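Long-range contact in inosine-uridine preferring nucleoside hydrolase family protein (Bacillus anthracis, PDB 2C40), which belongs to the nucleoside hydrolase family and binds a calcium ion and alpha-D-ribofuranose in a pocket of its mixed alpha/beta fold: residues A[192-204]-A[243-255]. Sequence-based numbering, arbitrary orientation.
Sequences DLITLESTNQVPL and YYLWDVLTAAFVG. With CA (calcium ion), chain C; RIB (alpha-D-ribofuranose), chain D.
Ile194, at the end of strand 191-194, presses its branched side chain against helix 246-255; the axes of the short segments run roughly antiparallel (148°). The strand lies inside the mixed sheet of the nucleoside hydrolase fold, between strands 145-151 and 286-292, with the helix packed on it. This is the tight end of the contact: Ile194 CG2 lies 3.4 Å from Leu249 CD1, closer than carbons usually pack, and Ile194 CD1 rests beside Phe253. A beta-branched residue suits the place because CG1 and CG2 both meet Leu249 CD1, while CD1 reaches Thr250 CG2. Thr250 can stand in this apolar setting because its hydroxyl turns back to its own helix, OG1 donating to Trp246 O at 2.8 Å; Thr250 N reaches that oxygen from the other face of its carbonyl plane.

Beyond the strand the chain turns around the indole of Trp246. Its NE1 donates to Leu196 O at 3.2 Å, almost straight (168°), in the ring plane and on a lone pair of the carbonyl. Leu196 CD2 makes an off-centre CH-pi contact with one face, while Tyr244 CB sits over the opposite face, toward the rim. Thr199 chi1 (-152°) sets CG2 between the backbone N and the carbonyl carbon, turned to both Trp246 NE1 (3.1 Å) and Tyr244 CB (3.3 Å). Thr199 OG1 is buried without a partner in the model.

Leu204 CG rests 4.0 Å from Leu245 CD1, also buried. The looser, partly exposed side is Pro203, whose CB lies 3.7 Å from Tyr244 CE2.

Asp247 OD2 binds calcium (2.5 Å), with Asp9, Asp14, Thr125, the ribofuranose and water. Apolar packing thus joins helix to strand, and the indole bond ties the helix's first turn to the following loop, probably helping to position this metal-binding carboxylate.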
loop_
_atom_site.group_PDB
_atom_site.type_symbol
_atom_site.label_atom_id
_atom_site.label_comp_id
_atom_site.label_asym_id
_atom_site.label_seq_id
_atom_site.Cartn_x
_atom_site.Cartn_y
_atom_site.Cartn_z
ATOM N N ASP A 192 -31.031 -2.867 -8.818
ATOM C CA ASP A 192 -30.017 -3.062 -9.805
ATOM C C ASP A 192 -28.793 -3.701 -9.105
ATOM O O ASP A 192 -28.292 -3.185 -8.089
ATOM C CB ASP A 192 -29.639 -1.733 -10.477
ATOM C CG ASP A 192 -30.847 -1.010 -11.158
ATOM O OD1 ASP A 192 -31.810 -1.650 -11.632
ATOM O OD2 ASP A 192 -30.793 0.237 -11.219
ATOM N N LEU A 193 -28.330 -4.816 -9.674
ATOM C CA LEU A 193 -27.202 -5.626 -9.156
ATOM C C LEU A 193 -26.000 -5.533 -10.069
ATOM O O LEU A 193 -26.096 -5.903 -11.245
ATOM C CB LEU A 193 -27.497 -7.127 -9.163
ATOM C CG LEU A 193 -27.825 -7.893 -7.909
ATOM C CD1 LEU A 193 -27.631 -9.387 -8.139
ATOM C CD2 LEU A 193 -27.021 -7.396 -6.713
ATOM N N ILE A 194 -24.881 -5.068 -9.516
ATOM C CA ILE A 194 -23.563 -5.302 -10.140
ATOM C C ILE A 194 -22.942 -6.555 -9.451
ATOM O O ILE A 194 -22.460 -6.508 -8.309
ATOM C CB ILE A 194 -22.662 -4.047 -10.096
ATOM C CG1 ILE A 194 -23.207 -2.968 -11.022
ATOM C CG2 ILE A 194 -21.233 -4.362 -10.514
ATOM C CD1 ILE A 194 -24.464 -2.263 -10.535
ATOM N N THR A 195 -23.045 -7.682 -10.141
ATOM C CA THR A 195 -22.503 -8.962 -9.683
ATOM C C THR A 195 -21.004 -9.058 -9.968
ATOM O O THR A 195 -20.464 -8.268 -10.755
ATOM C CB THR A 195 -23.218 -10.118 -10.373
ATOM O OG1 THR A 195 -22.901 -10.109 -11.790
ATOM C CG2 THR A 195 -24.759 -10.033 -10.133
ATOM N N LEU A 196 -20.330 -10.052 -9.387
ATOM C CA LEU A 196 -18.971 -10.348 -9.807
ATOM C C LEU A 196 -18.792 -10.423 -11.335
ATOM O O LEU A 196 -17.787 -9.875 -11.845
ATOM C CB LEU A 196 -18.455 -11.621 -9.155
ATOM C CG LEU A 196 -18.332 -11.576 -7.610
ATOM C CD1 LEU A 196 -17.984 -12.970 -7.057
ATOM C CD2 LEU A 196 -17.297 -10.541 -7.118
ATOM N N GLU A 197 -19.727 -11.082 -12.049
ATOM C CA GLU A 197 -19.630 -11.331 -13.512
ATOM C C GLU A 197 -19.818 -10.056 -14.328
ATOM O O GLU A 197 -19.366 -9.988 -15.467
ATOM C CB GLU A 197 -20.771 -12.208 -14.086
ATOM C CG GLU A 197 -21.090 -13.498 -13.435
ATOM C CD GLU A 197 -21.957 -13.332 -12.211
ATOM O OE1 GLU A 197 -23.179 -13.557 -12.279
ATOM O OE2 GLU A 197 -21.375 -12.998 -11.194
ATOM N N SER A 198 -20.615 -9.127 -13.779
ATOM C CA SER A 198 -21.035 -7.895 -14.446
ATOM C C SER A 198 -19.847 -7.144 -15.017
ATOM O O SER A 198 -19.943 -6.414 -15.990
ATOM C CB SER A 198 -21.774 -6.994 -13.424
ATOM O OG SER A 198 -23.027 -7.566 -13.056
ATOM N N THR A 199 -18.710 -7.336 -14.370
ATOM C CA THR A 199 -17.521 -6.549 -14.617
ATOM C C THR A 199 -16.548 -7.230 -15.615
ATOM O O THR A 199 -15.480 -6.711 -15.850
ATOM C CB THR A 199 -16.880 -6.262 -13.249
ATOM O OG1 THR A 199 -16.157 -5.032 -13.295
ATOM C CG2 THR A 199 -16.035 -7.417 -12.772
ATOM N N ASN A 200 -16.961 -8.346 -16.233
ATOM C CA ASN A 200 -16.093 -9.178 -17.046
ATOM C C ASN A 200 -15.364 -8.380 -18.128
ATOM O O ASN A 200 -14.193 -8.643 -18.405
ATOM C CB ASN A 200 -16.896 -10.253 -17.772
ATOM C CG ASN A 200 -17.244 -11.433 -16.913
ATOM O OD1 ASN A 200 -16.670 -11.635 -15.847
ATOM N ND2 ASN A 200 -18.195 -12.260 -17.398
ATOM N N GLN A 201 -16.073 -7.415 -18.720
ATOM C CA GLN A 201 -15.578 -6.646 -19.848
ATOM C C GLN A 201 -14.727 -5.430 -19.467
ATOM O O GLN A 201 -14.240 -4.741 -20.355
ATOM C CB GLN A 201 -16.757 -6.252 -20.795
ATOM C CG GLN A 201 -17.153 -7.369 -21.710
ATOM C CD GLN A 201 -18.368 -7.068 -22.586
ATOM O OE1 GLN A 201 -18.636 -5.918 -22.946
ATOM N NE2 GLN A 201 -19.111 -8.121 -22.943
ATOM N N VAL A 202 -14.534 -5.183 -18.173
ATOM C CA VAL A 202 -13.748 -4.046 -17.712
ATOM C C VAL A 202 -12.734 -4.416 -16.615
ATOM O O VAL A 202 -12.811 -3.909 -15.501
ATOM C CB VAL A 202 -14.670 -2.835 -17.254
ATOM C CG1 VAL A 202 -15.507 -2.323 -18.419
ATOM C CG2 VAL A 202 -15.570 -3.182 -16.016
ATOM N N PRO A 203 -11.788 -5.327 -16.930
ATOM C CA PRO A 203 -10.602 -5.522 -16.022
ATOM C C PRO A 203 -9.705 -4.290 -15.965
ATOM O O PRO A 203 -9.377 -3.699 -17.016
ATOM C CB PRO A 203 -9.845 -6.702 -16.639
ATOM C CG PRO A 203 -10.359 -6.841 -18.040
ATOM C CD PRO A 203 -11.743 -6.225 -18.097
ATOM N N LEU A 204 -9.303 -3.905 -14.748
ATOM C CA LEU A 204 -8.229 -2.916 -14.605
ATOM C C LEU A 204 -6.974 -3.636 -14.998
ATOM O O LEU A 204 -6.589 -4.654 -14.395
ATOM C CB LEU A 204 -8.044 -2.380 -13.208
ATOM C CG LEU A 204 -7.579 -0.911 -12.999
ATOM C CD1 LEU A 204 -6.667 -0.899 -11.846
ATOM C CD2 LEU A 204 -6.945 -0.218 -14.162
ATOM N N TYR A 243 -7.538 -7.228 -12.221
ATOM C CA TYR A 243 -8.366 -6.713 -11.119
ATOM C C TYR A 243 -9.598 -5.982 -11.674
ATOM O O TYR A 243 -9.535 -5.272 -12.647
ATOM C CB TYR A 243 -7.467 -5.792 -10.274
ATOM C CG TYR A 243 -8.084 -4.967 -9.189
ATOM C CD1 TYR A 243 -8.892 -3.851 -9.485
ATOM C CD2 TYR A 243 -7.780 -5.228 -7.856
ATOM C CE1 TYR A 243 -9.433 -3.064 -8.478
ATOM C CE2 TYR A 243 -8.332 -4.452 -6.822
ATOM C CZ TYR A 243 -9.133 -3.372 -7.132
ATOM O OH TYR A 243 -9.618 -2.602 -6.095
ATOM N N TYR A 244 -10.717 -6.150 -11.000
ATOM C CA TYR A 244 -11.968 -5.646 -11.485
ATOM C C TYR A 244 -12.481 -4.588 -10.502
ATOM O O TYR A 244 -12.426 -4.768 -9.307
ATOM C CB TYR A 244 -12.954 -6.794 -11.652
ATOM C CG TYR A 244 -12.522 -7.859 -12.643
ATOM C CD1 TYR A 244 -11.739 -8.953 -12.228
ATOM C CD2 TYR A 244 -12.853 -7.759 -13.996
ATOM C CE1 TYR A 244 -11.330 -9.908 -13.119
ATOM C CE2 TYR A 244 -12.455 -8.705 -14.901
ATOM C CZ TYR A 244 -11.696 -9.778 -14.463
ATOM O OH TYR A 244 -11.308 -10.743 -15.348
ATOM N N LEU A 245 -12.997 -3.502 -11.054
ATOM C CA LEU A 245 -13.403 -2.290 -10.351
ATOM C C LEU A 245 -14.898 -2.375 -10.066
ATOM O O LEU A 245 -15.695 -1.636 -10.619
ATOM C CB LEU A 245 -13.125 -1.075 -11.241
ATOM C CG LEU A 245 -11.682 -0.989 -11.735
ATOM C CD1 LEU A 245 -11.580 -0.314 -13.041
ATOM C CD2 LEU A 245 -10.911 -0.265 -10.702
ATOM N N TRP A 246 -15.270 -3.322 -9.227
ATOM C CA TRP A 246 -16.671 -3.628 -9.001
ATOM C C TRP A 246 -17.478 -2.485 -8.464
ATOM O O TRP A 246 -18.543 -2.202 -8.973
ATOM C CB TRP A 246 -16.799 -4.746 -8.007
ATOM C CG TRP A 246 -16.420 -6.005 -8.568
ATOM C CD1 TRP A 246 -17.129 -6.739 -9.446
ATOM C CD2 TRP A 246 -15.230 -6.719 -8.290
ATOM N NE1 TRP A 246 -16.437 -7.881 -9.762
ATOM C CE2 TRP A 246 -15.270 -7.900 -9.057
ATOM C CE3 TRP A 246 -14.112 -6.454 -7.505
ATOM C CZ2 TRP A 246 -14.245 -8.858 -9.036
ATOM C CZ3 TRP A 246 -13.084 -7.403 -7.487
ATOM C CH2 TRP A 246 -13.166 -8.589 -8.250
ATOM N N ASP A 247 -16.953 -1.834 -7.441
ATOM C CA ASP A 247 -17.638 -0.713 -6.812
ATOM C C ASP A 247 -17.690 0.549 -7.709
ATOM O O ASP A 247 -18.702 1.249 -7.747
ATOM C CB ASP A 247 -16.982 -0.409 -5.478
ATOM C CG ASP A 247 -17.007 -1.609 -4.540
ATOM O OD1 ASP A 247 -17.786 -2.574 -4.800
ATOM O OD2 ASP A 247 -16.303 -1.563 -3.513
ATOM N N VAL A 248 -16.595 0.798 -8.434
ATOM C CA VAL A 248 -16.470 1.948 -9.297
ATOM C C VAL A 248 -17.495 1.813 -10.437
ATOM O O VAL A 248 -18.084 2.810 -10.844
ATOM C CB VAL A 248 -15.025 2.121 -9.840
ATOM C CG1 VAL A 248 -14.954 3.221 -10.840
ATOM C CG2 VAL A 248 -14.054 2.456 -8.712
ATOM N N LEU A 249 -17.687 0.595 -10.930
ATOM C CA LEU A 249 -18.621 0.320 -11.978
ATOM C C LEU A 249 -20.056 0.498 -11.482
ATOM O O LEU A 249 -20.919 0.964 -12.217
ATOM C CB LEU A 249 -18.456 -1.094 -12.474
ATOM C CG LEU A 249 -19.276 -1.604 -13.662
ATOM C CD1 LEU A 249 -20.413 -2.425 -13.173
ATOM C CD2 LEU A 249 -19.742 -0.503 -14.643
ATOM N N THR A 250 -20.302 0.063 -10.253
ATOM C CA THR A 250 -21.589 0.256 -9.579
ATOM C C THR A 250 -21.943 1.733 -9.501
ATOM O O THR A 250 -23.064 2.116 -9.854
ATOM C CB THR A 250 -21.572 -0.356 -8.155
ATOM O OG1 THR A 250 -21.164 -1.739 -8.221
ATOM C CG2 THR A 250 -22.923 -0.277 -7.508
ATOM N N ALA A 251 -20.976 2.539 -9.072
ATOM C CA ALA A 251 -21.127 3.997 -8.943
ATOM C C ALA A 251 -21.271 4.682 -10.295
ATOM O O ALA A 251 -22.043 5.633 -10.424
ATOM C CB ALA A 251 -19.942 4.570 -8.193
ATOM N N ALA A 252 -20.558 4.175 -11.314
ATOM C CA ALA A 252 -20.625 4.730 -12.658
ATOM C C ALA A 252 -21.979 4.421 -13.337
ATOM O O ALA A 252 -22.472 5.206 -14.144
ATOM C CB ALA A 252 -19.508 4.207 -13.489
ATOM N N PHE A 253 -22.553 3.273 -13.006
ATOM C CA PHE A 253 -23.859 2.862 -13.510
ATOM C C PHE A 253 -24.969 3.803 -12.977
ATOM O O PHE A 253 -25.953 4.060 -13.658
ATOM C CB PHE A 253 -24.187 1.423 -13.089
ATOM C CG PHE A 253 -25.487 0.911 -13.627
ATOM C CD1 PHE A 253 -25.611 0.564 -14.950
ATOM C CD2 PHE A 253 -26.610 0.795 -12.814
ATOM C CE1 PHE A 253 -26.836 0.097 -15.447
ATOM C CE2 PHE A 253 -27.811 0.352 -13.327
ATOM C CZ PHE A 253 -27.910 -0.016 -14.624
ATOM N N VAL A 254 -24.807 4.268 -11.745
ATOM C CA VAL A 254 -25.695 5.273 -11.182
ATOM C C VAL A 254 -25.572 6.600 -11.977
ATOM O O VAL A 254 -26.576 7.219 -12.321
ATOM C CB VAL A 254 -25.403 5.504 -9.665
ATOM C CG1 VAL A 254 -26.172 6.715 -9.142
ATOM C CG2 VAL A 254 -25.742 4.249 -8.870
ATOM N N GLY A 255 -24.342 7.010 -12.266
ATOM C CA GLY A 255 -24.110 8.225 -13.033
ATOM C C GLY A 255 -24.410 8.111 -14.518
ATOM O O GLY A 255 -24.759 9.099 -15.143
HETATM CA CA CA C . -16.672 -2.345 -1.202
HETATM O O5 RIB D . -16.921 -8.858 -3.255
HETATM C C5 RIB D . -16.398 -7.637 -3.851
HETATM C C4 RIB D . -16.315 -6.575 -2.753
HETATM O O4 RIB D . -15.312 -7.025 -1.818
HETATM C C3 RIB D . -15.982 -5.123 -3.152
HETATM O O3 RIB D . -17.180 -4.302 -2.957
HETATM C C2 RIB D . -14.685 -4.721 -2.319
HETATM O O2 RIB D . -14.544 -3.438 -1.550
HETATM C C1 RIB D . -14.465 -5.933 -1.377
HETATM O O HOH W 1 -16.961 -4.505 -0.039
#